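Local atomic coordinates of type VI secretion system component (Escherichia coli O6, PDB entry 2P5Z), a protein that forms part of the type VI secretion system and structurally resembles the bacteriophage T4 tail proteins gp27 and gp5, consistent with a shared evolutionary origin with phage tail complexes. Residues 34-37 with 43-46; 111-116 with 147-152; 136-141 with 169-174; 179-184 with 378-383. One frame throughout, in Å; residues are numbered along the deposited sequence.

Contact 1. Residues 34-37 with 43-46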
loop_
_atom_site.group_PDB
_atom_site.type_symbol
_atom_site.label_atom_id
_atom_site.label_comp_id
_atom_site.label_asym_id
_atom_site.label_seq_id
_atom_site.Cartn_x
_atom_site.Cartn_y
_atom_site.Cartn_z
ATOM N N GLU A 34 10.940 -23.975 0.033
ATOM C CA GLU A 34 11.301 -22.657 0.511
ATOM C C GLU A 34 10.532 -22.399 1.803
ATOM O O GLU A 34 9.311 -22.567 1.842
ATOM C CB GLU A 34 10.951 -21.623 -0.546
ATOM C CG GLU A 34 11.768 -20.357 -0.458
ATOM C CD GLU A 34 12.169 -19.850 -1.832
ATOM O OE1 GLU A 34 11.601 -20.340 -2.840
ATOM O OE2 GLU A 34 13.054 -18.967 -1.903
ATOM N N GLY A 35 11.258 -22.033 2.859
ATOM C CA GLY A 35 10.683 -21.771 4.177
ATOM C C GLY A 35 11.023 -20.395 4.754
ATOM O O GLY A 35 12.059 -19.823 4.435
ATOM N N ARG A 36 10.134 -19.860 5.596
ATOM C CA ARG A 36 10.343 -18.582 6.299
ATOM C C ARG A 36 9.905 -18.730 7.753
ATOM O O ARG A 36 8.807 -19.183 8.041
ATOM C CB ARG A 36 9.586 -17.438 5.609
ATOM C CG ARG A 36 10.231 -16.961 4.279
ATOM C CD ARG A 36 9.245 -16.885 3.062
ATOM N NE ARG A 36 8.417 -18.096 2.898
ATOM C CZ ARG A 36 7.755 -18.428 1.787
ATOM N NH1 ARG A 36 7.022 -19.535 1.749
ATOM N NH2 ARG A 36 7.822 -17.652 0.717
ATOM N N GLU A 37 10.808 -18.414 8.663
ATOM C CA GLU A 37 10.540 -18.403 10.069
ATOM C C GLU A 37 11.031 -17.062 10.578
ATOM O O GLU A 37 12.034 -16.535 10.110
ATOM C CB GLU A 37 11.292 -19.521 10.792
ATOM C CG GLU A 37 10.915 -20.925 10.335
ATOM C CD GLU A 37 11.827 -22.026 10.882
ATOM O OE1 GLU A 37 12.007 -22.119 12.122
ATOM O OE2 GLU A 37 12.344 -22.817 10.061
ATOM N N PHE A 43 5.328 -19.271 11.089
ATOM C CA PHE A 43 6.193 -19.690 9.994
ATOM C C PHE A 43 5.425 -20.051 8.745
ATOM O O PHE A 43 4.222 -20.287 8.811
ATOM C CB PHE A 43 7.161 -20.821 10.394
ATOM C CG PHE A 43 6.502 -22.071 10.890
ATOM C CD1 PHE A 43 5.992 -23.023 10.001
ATOM C CD2 PHE A 43 6.431 -22.326 12.260
ATOM C CE1 PHE A 43 5.389 -24.202 10.477
ATOM C CE2 PHE A 43 5.837 -23.496 12.744
ATOM C CZ PHE A 43 5.322 -24.439 11.843
ATOM N N ARG A 44 6.118 -20.090 7.604
ATOM C CA ARG A 44 5.478 -20.509 6.357
ATOM C C ARG A 44 6.426 -21.370 5.523
ATOM O O ARG A 44 7.562 -20.975 5.275
ATOM C CB ARG A 44 5.068 -19.266 5.584
ATOM C CG ARG A 44 4.094 -19.529 4.496
ATOM C CD ARG A 44 3.483 -18.239 4.075
ATOM N NE ARG A 44 4.283 -17.514 3.091
ATOM C CZ ARG A 44 3.898 -16.377 2.507
ATOM N NH1 ARG A 44 2.715 -15.835 2.815
ATOM N NH2 ARG A 44 4.684 -15.784 1.610
ATOM N N TYR A 45 5.993 -22.548 5.092
ATOM C CA TYR A 45 6.865 -23.405 4.252
ATOM C C TYR A 45 6.173 -23.885 2.993
ATOM O O TYR A 45 5.221 -24.661 3.050
ATOM C CB TYR A 45 7.361 -24.614 5.031
ATOM C CG TYR A 45 8.624 -24.380 5.803
ATOM C CD1 TYR A 45 8.670 -23.484 6.862
ATOM C CD2 TYR A 45 9.772 -25.086 5.500
ATOM C CE1 TYR A 45 9.840 -23.274 7.590
ATOM C CE2 TYR A 45 10.938 -24.900 6.221
ATOM C CZ TYR A 45 10.976 -23.986 7.252
ATOM O OH TYR A 45 12.147 -23.797 7.954
ATOM N N ASP A 46 6.651 -23.434 1.845
ATOM C CA ASP A 46 6.135 -23.939 0.585
ATOM C C ASP A 46 7.011 -25.104 0.125
ATOM O O ASP A 46 8.206 -24.946 -0.145
ATOM C CB ASP A 46 6.047 -22.818 -0.448
ATOM C CG ASP A 46 5.048 -21.726 -0.038
ATOM O OD1 ASP A 46 3.867 -22.055 0.230
ATOM O OD2 ASP A 46 5.444 -20.535 0.024
#
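Arg36 and Asp46 form a salt bridge, NH1 of Arg36 lying 2.5 Å from OD2 of Asp46. The Arg36 chain bends at chi2 and chi3, which turns NH1 back to the aspartate. The carboxylate oxygen sits at the edge of the guanidinium, nearly in its plane, whereas the arginine nitrogen approaches from above the carboxylate plane, 49° out of it; the two planes are 88° apart. The other oxygen of Asp46 is paired with Arg109. Arg44 NE lies 3.7 Å from Arg36 NH1, a like-charge approach that Asp46 probably offsets. Tyr45 OH donates to Glu37 OE2, though the modelled separation is too short for its length to be trusted. Glu37 OE2 has a second partner in Arg85.

Strands 29-38 and 44-51 make an antiparallel hairpin, with the Arg36, Arg44 and Asp46 cluster on one face and Tyr45 on the other. Glu34 with Asp46 and Arg36 with Arg44 are hydrogen-bonded pairs; the bond from Arg36 N to Arg44 O measures 2.8 Å. Between them, Gly35 and Tyr45 form a non-hydrogen-bonded pair. Here Gly35 CA rests over the middle of the tyrosine ring, a CH-pi contact 3.5 Å from the centroid and 3° off the normal. Glu37 CG packs on Phe43 CB.

Contact 2. Residues 111-116 with 147-152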
loop_
_atom_site.group_PDB
_atom_site.type_symbol
_atom_site.label_atom_id
_atom_site.label_comp_id
_atom_site.label_asym_id
_atom_site.label_seq_id
_atom_site.Cartn_x
_atom_site.Cartn_y
_atom_site.Cartn_z
ATOM N N GLU A 111 1.877 -24.320 7.610
ATOM C CA GLU A 111 1.880 -23.245 8.592
ATOM C C GLU A 111 1.482 -23.860 9.927
ATOM O O GLU A 111 0.858 -24.929 9.956
ATOM C CB GLU A 111 0.899 -22.154 8.172
ATOM C CG GLU A 111 1.157 -21.595 6.794
ATOM C CD GLU A 111 0.450 -20.291 6.527
ATOM O OE1 GLU A 111 -0.536 -20.303 5.755
ATOM O OE2 GLU A 111 0.893 -19.253 7.077
ATOM N N PRO A 112 1.824 -23.197 11.040
ATOM C CA PRO A 112 1.337 -23.729 12.303
ATOM C C PRO A 112 -0.162 -23.395 12.480
ATOM O O PRO A 112 -0.749 -22.641 11.679
ATOM C CB PRO A 112 2.164 -22.957 13.322
ATOM C CG PRO A 112 2.371 -21.664 12.694
ATOM C CD PRO A 112 2.582 -21.946 11.243
ATOM N N ARG A 113 -0.779 -23.966 13.502
ATOM C CA ARG A 113 -2.216 -23.808 13.693
ATOM C C ARG A 113 -2.573 -22.338 14.002
ATOM O O ARG A 113 -3.615 -21.847 13.553
ATOM C CB ARG A 113 -2.716 -24.764 14.782
ATOM C CG ARG A 113 -2.831 -26.221 14.345
ATOM C CD ARG A 113 -2.895 -27.140 15.563
ATOM N NE ARG A 113 -1.692 -27.027 16.391
ATOM C CZ ARG A 113 -1.626 -27.343 17.687
ATOM N NH1 ARG A 113 -2.715 -27.770 18.328
ATOM N NH2 ARG A 113 -0.478 -27.217 18.359
ATOM N N MET A 114 -1.663 -21.638 14.689
ATOM C CA MET A 114 -1.784 -20.207 14.934
ATOM C C MET A 114 -2.114 -19.404 13.689
ATOM O O MET A 114 -2.940 -18.519 13.757
ATOM C CB MET A 114 -0.540 -19.645 15.631
ATOM C CG MET A 114 -0.653 -18.157 16.033
ATOM S SD MET A 114 0.782 -17.566 16.942
ATOM C CE MET A 114 0.041 -16.300 17.965
ATOM N N ALA A 115 -1.522 -19.727 12.540
ATOM C CA ALA A 115 -1.886 -19.055 11.277
ATOM C C ALA A 115 -3.386 -19.072 10.990
ATOM O O ALA A 115 -3.886 -18.184 10.316
ATOM C CB ALA A 115 -1.160 -19.662 10.113
ATOM N N LEU A 116 -4.104 -20.065 11.509
ATOM C CA LEU A 116 -5.537 -20.161 11.241
ATOM C C LEU A 116 -6.375 -19.092 11.939
ATOM O O LEU A 116 -7.511 -18.884 11.544
ATOM C CB LEU A 116 -6.083 -21.542 11.571
ATOM C CG LEU A 116 -5.478 -22.691 10.783
ATOM C CD1 LEU A 116 -5.965 -23.988 11.418
ATOM C CD2 LEU A 116 -5.836 -22.614 9.282
ATOM N N GLY A 147 -3.190 -25.507 26.264
ATOM C CA GLY A 147 -2.153 -25.579 27.327
ATOM C C GLY A 147 -0.867 -26.342 26.988
ATOM O O GLY A 147 0.240 -25.971 27.405
ATOM N N GLN A 148 -1.019 -27.436 26.252
ATOM C CA GLN A 148 0.092 -28.111 25.636
ATOM C C GLN A 148 0.481 -27.337 24.373
ATOM O O GLN A 148 1.657 -27.314 23.998
ATOM C CB GLN A 148 -0.276 -29.564 25.302
ATOM C CG GLN A 148 -1.569 -29.726 24.523
ATOM C CD GLN A 148 -1.756 -31.127 23.971
ATOM O OE1 GLN A 148 -1.654 -32.112 24.701
ATOM N NE2 GLN A 148 -2.046 -31.222 22.675
ATOM N N ASP A 149 -0.498 -26.685 23.740
ATOM C CA ASP A 149 -0.270 -25.976 22.488
ATOM C C ASP A 149 0.445 -24.616 22.607
ATOM O O ASP A 149 0.830 -24.047 21.590
ATOM C CB ASP A 149 -1.588 -25.768 21.772
ATOM C CG ASP A 149 -2.286 -27.056 21.448
ATOM O OD1 ASP A 149 -1.605 -27.992 21.008
ATOM O OD2 ASP A 149 -3.528 -27.127 21.596
ATOM N N PHE A 150 0.619 -24.100 23.829
ATOM C CA PHE A 150 1.229 -22.775 24.076
ATOM C C PHE A 150 1.637 -22.668 25.527
ATOM O O PHE A 150 1.144 -23.430 26.334
ATOM C CB PHE A 150 0.261 -21.627 23.763
ATOM C CG PHE A 150 -0.985 -21.614 24.626
ATOM C CD1 PHE A 150 -2.120 -22.324 24.238
ATOM C CD2 PHE A 150 -1.032 -20.879 25.805
ATOM C CE1 PHE A 150 -3.257 -22.321 25.007
ATOM C CE2 PHE A 150 -2.174 -20.879 26.581
ATOM C CZ PHE A 150 -3.287 -21.602 26.179
ATOM N N VAL A 151 2.484 -21.695 25.864
ATOM C CA VAL A 151 3.024 -21.516 27.213
ATOM C C VAL A 151 3.485 -20.063 27.338
ATOM O O VAL A 151 4.088 -19.532 26.404
ATOM C CB VAL A 151 4.248 -22.470 27.488
ATOM C CG1 VAL A 151 5.211 -21.903 28.532
ATOM C CG2 VAL A 151 3.803 -23.836 27.967
ATOM N N PHE A 152 3.201 -19.427 28.478
ATOM C CA PHE A 152 3.674 -18.076 28.765
ATOM C C PHE A 152 4.812 -18.137 29.768
ATOM O O PHE A 152 4.669 -18.783 30.796
ATOM C CB PHE A 152 2.543 -17.226 29.367
ATOM C CG PHE A 152 1.478 -16.848 28.385
ATOM C CD1 PHE A 152 1.553 -15.647 27.693
ATOM C CD2 PHE A 152 0.406 -17.681 28.147
ATOM C CE1 PHE A 152 0.577 -15.292 26.776
ATOM C CE2 PHE A 152 -0.565 -17.334 27.228
ATOM C CZ PHE A 152 -0.486 -16.137 26.549
#
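Arg113, in the loop that follows strand 104-111, reaches across to Asp149, which directly precedes strand 150-153, an outer strand of a small three-stranded mixed sheet. The contact thus ties the exit of strand 104-111 to the entrance of this sheet. Arg113 CG lies beside the backbone N, and the chain then bends at chi3, bringing the guanidinium to the aspartate although the two CA atoms stay 9.3 Å apart. Both terminal nitrogens converge on a single oxygen, making a forked, one-oxygen salt bridge: NH1 of Arg113 is 2.9 Å from Asp149 OD1 in a weak hydrogen bond, and NH2 of Arg113 is 3.0 Å from the same OD1. That oxygen lies at the guanidinium edge, in its plane to within 3°. From the carboxylate side, however, NH2 comes from 60° above the plane, and the two groups are far from coplanar, their planes standing 83° apart. Asp149 OD2 is occupied instead by the backbone N of Arg146, while Arg113 NE pairs with Glu197 of strand 196-202. Arg113 is consequently shared between two carboxylates, which should keep its positive charge well balanced and limit rotation of the guanidinium.

Contact 3. Residues 136-141 with 169-174; sequences EKILRE and EDDLTF
Ile138 makes the apolar part of the contact with two branches. Its CD1 meets the ring of Phe174 at the edge, near the ring plane, with CD2 the closest ring atom at 4.0 Å; its CG2 lies 3.9 Å from CB of Asp171. With CG1 beside the backbone N (chi1 -67°) and CG2 anti to it, the forked side chain spreads over both residues. The ring in turn also packs on Val164 and Gln166 of strand 161-166. All three touching residues are buried, but the area shared by the two segments is only 136 Å², and the nearest CA atoms, those of Ile138 and Asp171, are 7.2 Å apart.

In the fold, helix 131-140, through Ile138, meets the first turn of helix 171-182.

No hydrogen bond crosses between the segments. Where Ile138 CD1 comes 3.7 Å from Asp171 OD1, the contact is van der Waals, and the carboxylate finds its polar partners elsewhere: OD2 bonds to His143 NE2 and OD1 accepts from Gln166 NE2.

Within each segment, side chains also bond along their own helix. Asp170 is the N-cap of helix 171-182, its OD1 accepting from Thr173 N at 2.9 Å and its OD2 bonded to Thr173 OG1. On helix 131-140, Glu136 OE2 accepts from Arg140 NE, 2.6 Å away, through its anti lone pair.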
loop_
_atom_site.group_PDB
_atom_site.type_symbol
_atom_site.label_atom_id
_atom_site.label_comp_id
_atom_site.label_asym_id
_atom_site.label_seq_id
_atom_site.Cartn_x
_atom_site.Cartn_y
_atom_site.Cartn_z
ATOM N N GLU A 136 -4.640 -15.713 25.682
ATOM C CA GLU A 136 -5.055 -17.059 26.064
ATOM C C GLU A 136 -6.543 -17.381 25.782
ATOM O O GLU A 136 -6.868 -18.481 25.309
ATOM C CB GLU A 136 -4.701 -17.350 27.516
ATOM C CG GLU A 136 -4.996 -18.781 27.857
ATOM C CD GLU A 136 -4.326 -19.259 29.109
ATOM O OE1 GLU A 136 -3.399 -18.565 29.587
ATOM O OE2 GLU A 136 -4.726 -20.348 29.594
ATOM N N LYS A 137 -7.430 -16.417 26.032
ATOM C CA LYS A 137 -8.845 -16.588 25.692
ATOM C C LYS A 137 -9.039 -16.831 24.220
ATOM O O LYS A 137 -9.699 -17.793 23.855
ATOM C CB LYS A 137 -9.699 -15.389 26.111
ATOM C CG LYS A 137 -10.115 -15.373 27.556
ATOM C CD LYS A 137 -11.141 -14.268 27.784
ATOM C CE LYS A 137 -12.245 -14.704 28.749
ATOM N NZ LYS A 137 -13.395 -15.305 27.982
ATOM N N ILE A 138 -8.456 -15.976 23.378
ATOM C CA ILE A 138 -8.566 -16.126 21.914
ATOM C C ILE A 138 -8.068 -17.503 21.435
ATOM O O ILE A 138 -8.732 -18.170 20.622
ATOM C CB ILE A 138 -7.783 -15.021 21.203
ATOM C CG1 ILE A 138 -8.431 -13.661 21.455
ATOM C CG2 ILE A 138 -7.717 -15.275 19.695
ATOM C CD1 ILE A 138 -9.162 -13.143 20.255
ATOM N N LEU A 139 -6.923 -17.923 21.982
ATOM C CA LEU A 139 -6.366 -19.256 21.737
ATOM C C LEU A 139 -7.311 -20.384 22.141
ATOM O O LEU A 139 -7.642 -21.250 21.305
ATOM C CB LEU A 139 -4.998 -19.414 22.422
ATOM C CG LEU A 139 -3.924 -18.554 21.729
ATOM C CD1 LEU A 139 -2.564 -18.591 22.409
ATOM C CD2 LEU A 139 -3.808 -18.955 20.269
ATOM N N ARG A 140 -7.784 -20.346 23.391
ATOM C CA ARG A 140 -8.628 -21.424 23.917
ATOM C C ARG A 140 -10.071 -21.436 23.409
ATOM O O ARG A 140 -10.600 -22.498 23.082
ATOM C CB ARG A 140 -8.616 -21.427 25.439
ATOM C CG ARG A 140 -7.237 -21.648 26.060
ATOM C CD ARG A 140 -7.401 -21.726 27.532
ATOM N NE ARG A 140 -6.193 -21.996 28.301
ATOM C CZ ARG A 140 -5.731 -23.217 28.553
ATOM N NH1 ARG A 140 -4.644 -23.357 29.288
ATOM N NH2 ARG A 140 -6.341 -24.294 28.057
ATOM N N GLU A 141 -10.701 -20.271 23.311
ATOM C CA GLU A 141 -12.128 -20.235 22.982
ATOM C C GLU A 141 -12.422 -20.488 21.523
ATOM O O GLU A 141 -12.962 -21.526 21.175
ATOM C CB GLU A 141 -12.774 -18.950 23.493
ATOM C CG GLU A 141 -12.569 -18.830 24.984
ATOM C CD GLU A 141 -13.015 -17.529 25.577
ATOM O OE1 GLU A 141 -12.730 -17.324 26.773
ATOM O OE2 GLU A 141 -13.646 -16.711 24.874
ATOM N N GLU A 169 -10.767 -6.641 12.878
ATOM C CA GLU A 169 -9.438 -7.205 12.992
ATOM C C GLU A 169 -9.613 -8.713 13.086
ATOM O O GLU A 169 -10.447 -9.200 13.855
ATOM C CB GLU A 169 -8.738 -6.720 14.266
ATOM C CG GLU A 169 -8.070 -5.345 14.215
ATOM C CD GLU A 169 -7.443 -4.951 15.569
ATOM O OE1 GLU A 169 -8.127 -5.039 16.611
ATOM O OE2 GLU A 169 -6.264 -4.548 15.611
ATOM N N ASP A 170 -8.849 -9.466 12.308
ATOM C CA ASP A 170 -8.865 -10.912 12.450
ATOM C C ASP A 170 -8.154 -11.242 13.758
ATOM O O ASP A 170 -7.422 -10.400 14.309
ATOM C CB ASP A 170 -8.184 -11.591 11.255
ATOM C CG ASP A 170 -6.742 -11.131 11.066
ATOM O OD1 ASP A 170 -5.824 -11.771 11.615
ATOM O OD2 ASP A 170 -6.522 -10.090 10.419
ATOM N N ASP A 171 -8.362 -12.452 14.264
ATOM C CA ASP A 171 -7.782 -12.818 15.549
ATOM C C ASP A 171 -6.265 -12.693 15.576
ATOM O O ASP A 171 -5.728 -12.233 16.577
ATOM C CB ASP A 171 -8.209 -14.224 15.978
ATOM C CG ASP A 171 -9.676 -14.307 16.377
ATOM O OD1 ASP A 171 -10.274 -13.260 16.693
ATOM O OD2 ASP A 171 -10.229 -15.432 16.379
ATOM N N LEU A 172 -5.583 -13.052 14.477
ATOM C CA LEU A 172 -4.115 -12.971 14.431
ATOM C C LEU A 172 -3.618 -11.541 14.530
ATOM O O LEU A 172 -2.720 -11.256 15.316
ATOM C CB LEU A 172 -3.522 -13.656 13.181
ATOM C CG LEU A 172 -1.978 -13.769 13.139
ATOM C CD1 LEU A 172 -1.414 -14.371 14.433
ATOM C CD2 LEU A 172 -1.478 -14.543 11.935
ATOM N N THR A 173 -4.213 -10.643 13.753
ATOM C CA THR A 173 -3.820 -9.250 13.779
ATOM C C THR A 173 -4.047 -8.670 15.171
ATOM O O THR A 173 -3.137 -8.026 15.734
ATOM C CB THR A 173 -4.591 -8.449 12.746
ATOM O OG1 THR A 173 -4.426 -9.063 11.468
ATOM C CG2 THR A 173 -4.102 -6.992 12.690
ATOM N N PHE A 174 -5.225 -8.963 15.740
ATOM C CA PHE A 174 -5.606 -8.459 17.063
ATOM C C PHE A 174 -4.624 -8.879 18.146
ATOM O O PHE A 174 -4.097 -8.029 18.897
ATOM C CB PHE A 174 -7.015 -8.940 17.430
ATOM C CG PHE A 174 -7.490 -8.457 18.775
ATOM C CD1 PHE A 174 -7.504 -7.092 19.081
ATOM C CD2 PHE A 174 -7.925 -9.360 19.732
ATOM C CE1 PHE A 174 -7.919 -6.648 20.313
ATOM C CE2 PHE A 174 -8.363 -8.917 20.972
ATOM C CZ PHE A 174 -8.358 -7.564 21.263
#

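Contact 4. Residues 179-184 with 378-383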
loop_
_atom_site.group_PDB
_atom_site.type_symbol
_atom_site.label_atom_id
_atom_site.label_comp_id
_atom_site.label_asym_id
_atom_site.label_seq_id
_atom_site.Cartn_x
_atom_site.Cartn_y
_atom_site.Cartn_z
ATOM N N LEU A 179 0.110 -7.965 21.805
ATOM C CA LEU A 179 1.428 -8.397 22.262
ATOM C C LEU A 179 2.519 -7.392 21.892
ATOM O O LEU A 179 3.404 -7.105 22.698
ATOM C CB LEU A 179 1.769 -9.750 21.690
ATOM C CG LEU A 179 0.847 -10.908 22.068
ATOM C CD1 LEU A 179 1.232 -12.100 21.219
ATOM C CD2 LEU A 179 0.931 -11.246 23.550
ATOM N N SER A 180 2.437 -6.819 20.693
ATOM C CA SER A 180 3.512 -5.930 20.256
ATOM C C SER A 180 3.504 -4.575 20.958
ATOM O O SER A 180 4.581 -4.021 21.230
ATOM C CB SER A 180 3.513 -5.729 18.745
ATOM O OG SER A 180 2.527 -4.791 18.372
ATOM N N GLU A 181 2.302 -4.059 21.242
ATOM C CA GLU A 181 2.129 -2.759 21.900
ATOM C C GLU A 181 2.757 -2.773 23.285
ATOM O O GLU A 181 3.228 -1.757 23.776
ATOM C CB GLU A 181 0.645 -2.376 21.972
ATOM C CG GLU A 181 0.161 -1.486 20.823
ATOM C CD GLU A 181 -1.329 -1.616 20.516
ATOM O OE1 GLU A 181 -2.032 -2.372 21.204
ATOM O OE2 GLU A 181 -1.801 -0.974 19.555
ATOM N N VAL A 182 2.813 -3.959 23.872
ATOM C CA VAL A 182 3.327 -4.167 25.207
ATOM C C VAL A 182 4.688 -4.898 25.130
ATOM O O VAL A 182 5.376 -5.103 26.138
ATOM C CB VAL A 182 2.231 -4.933 25.979
ATOM C CG1 VAL A 182 2.647 -6.329 26.351
ATOM C CG2 VAL A 182 1.693 -4.117 27.141
ATOM N N GLY A 183 5.083 -5.263 23.907
ATOM C CA GLY A 183 6.421 -5.786 23.654
ATOM C C GLY A 183 6.652 -7.238 24.028
ATOM O O GLY A 183 7.783 -7.629 24.324
ATOM N N ILE A 184 5.586 -8.035 24.038
ATOM C CA ILE A 184 5.705 -9.475 24.255
ATOM C C ILE A 184 5.975 -10.103 22.893
ATOM O O ILE A 184 5.450 -9.657 21.869
ATOM C CB ILE A 184 4.409 -10.089 24.892
ATOM C CG1 ILE A 184 4.256 -9.653 26.348
ATOM C CG2 ILE A 184 4.413 -11.625 24.884
ATOM C CD1 ILE A 184 2.894 -10.012 26.941
ATOM N N ILE A 378 2.158 -3.254 15.407
ATOM C CA ILE A 378 1.036 -3.321 14.472
ATOM C C ILE A 378 0.104 -2.149 14.775
ATOM O O ILE A 378 -0.354 -1.993 15.909
ATOM C CB ILE A 378 0.267 -4.670 14.587
ATOM C CG1 ILE A 378 1.096 -5.822 14.027
ATOM C CG2 ILE A 378 -1.026 -4.661 13.807
ATOM C CD1 ILE A 378 1.752 -6.633 15.068
ATOM N N PRO A 379 -0.170 -1.306 13.770
ATOM C CA PRO A 379 -0.994 -0.104 13.952
ATOM C C PRO A 379 -2.406 -0.403 14.445
ATOM O O PRO A 379 -2.982 -1.446 14.110
ATOM C CB PRO A 379 -1.062 0.498 12.539
ATOM C CG PRO A 379 -0.709 -0.624 11.617
ATOM C CD PRO A 379 0.280 -1.461 12.377
ATOM N N ARG A 380 -2.948 0.513 15.247
ATOM C CA ARG A 380 -4.305 0.397 15.772
ATOM C C ARG A 380 -5.323 0.628 14.671
ATOM O O ARG A 380 -5.065 1.387 13.747
ATOM C CB ARG A 380 -4.502 1.404 16.900
ATOM C CG ARG A 380 -4.456 0.751 18.245
ATOM C CD ARG A 380 -4.274 1.719 19.389
ATOM N NE ARG A 380 -4.074 0.949 20.608
ATOM C CZ ARG A 380 -5.062 0.536 21.400
ATOM N NH1 ARG A 380 -6.324 0.837 21.124
ATOM N NH2 ARG A 380 -4.791 -0.180 22.483
ATOM N N PRO A 381 -6.477 -0.040 14.745
ATOM C CA PRO A 381 -7.495 0.294 13.756
ATOM C C PRO A 381 -8.029 1.727 13.969
ATOM O O PRO A 381 -8.063 2.238 15.107
ATOM C CB PRO A 381 -8.583 -0.758 13.987
ATOM C CG PRO A 381 -8.362 -1.269 15.346
ATOM C CD PRO A 381 -6.912 -1.097 15.675
ATOM N N VAL A 382 -8.387 2.381 12.870
ATOM C CA VAL A 382 -8.753 3.778 12.929
ATOM C C VAL A 382 -10.273 3.860 12.927
ATOM O O VAL A 382 -10.929 3.394 11.979
ATOM C CB VAL A 382 -8.089 4.561 11.774
ATOM C CG1 VAL A 382 -8.655 5.958 11.643
ATOM C CG2 VAL A 382 -6.569 4.627 12.000
ATOM N N MET A 383 -10.829 4.388 14.022
ATOM C CA MET A 383 -12.278 4.430 14.188
ATOM C C MET A 383 -12.811 5.757 13.685
ATOM O O MET A 383 -12.773 6.768 14.393
ATOM C CB MET A 383 -12.690 4.203 15.640
ATOM C CG MET A 383 -12.191 2.891 16.232
ATOM S SD MET A 383 -13.024 1.451 15.566
ATOM C CE MET A 383 -11.715 0.308 15.765
#
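Ser180 and Glu181, in the last turn of helix 171-182, meet Ile378 and Arg380 of the loop that leads to strand 387-391. The helix stops in a Schellman motif: Gly183, with a positive phi, is its C-prime residue, Ile184 N bonds to Leu179 O at 2.7 Å, and Gly183 N bonds weakly to Ser180 O. The buried part of the contact is at Ser180. Its OG receives a long, weak hydrogen bond from Ile378 N, 3.4 Å away but straight at 166°, and also bonds to the carbonyl O of Arg177. Ile378 CD1 completes this side, 3.9 Å from Ser180 OG, while the isoleucine also packs on Ser176 and Arg177.

The other side, formed by Glu181 and Arg380, is partly exposed. Their side chains pair through a salt bridge whose hydrogen bond, Arg380 NE to Glu181 OE2, is weak as well: 3.2 Å and bent to 121°. Because the glutamate was deposited in two conformers, this pairing is less certain than the first. Arg380 NH1 has its stronger partner in Asp462. In the conformer described, the two side chains cross at about a right angle, yet the Glu181 carboxylate and Arg380 guanidinium planes lie only 17° apart.

How the contacts relate
Contact 3 is the buried one, and its link is largely van der Waals and free of hydrogen bonds between segments; the others are partly buried and rely on charge or backbone bonding. Contact 1 is alone in having a regular strand ladder, whereas contact 2 is a single salt bridge between loops and contact 4 mixes a weak bond with a charged pair. Neighbours touch: Phe43 O of contact 1 packs on Pro112 CD of contact 2, and the ring of Phe150 in contact 2 lies on Arg140 and Glu136 of contact 3. Contacts 3 and 4 both use helix 171-182, at its start and end. Contacts 1 and 4 lie on opposite sides of the chain's centre.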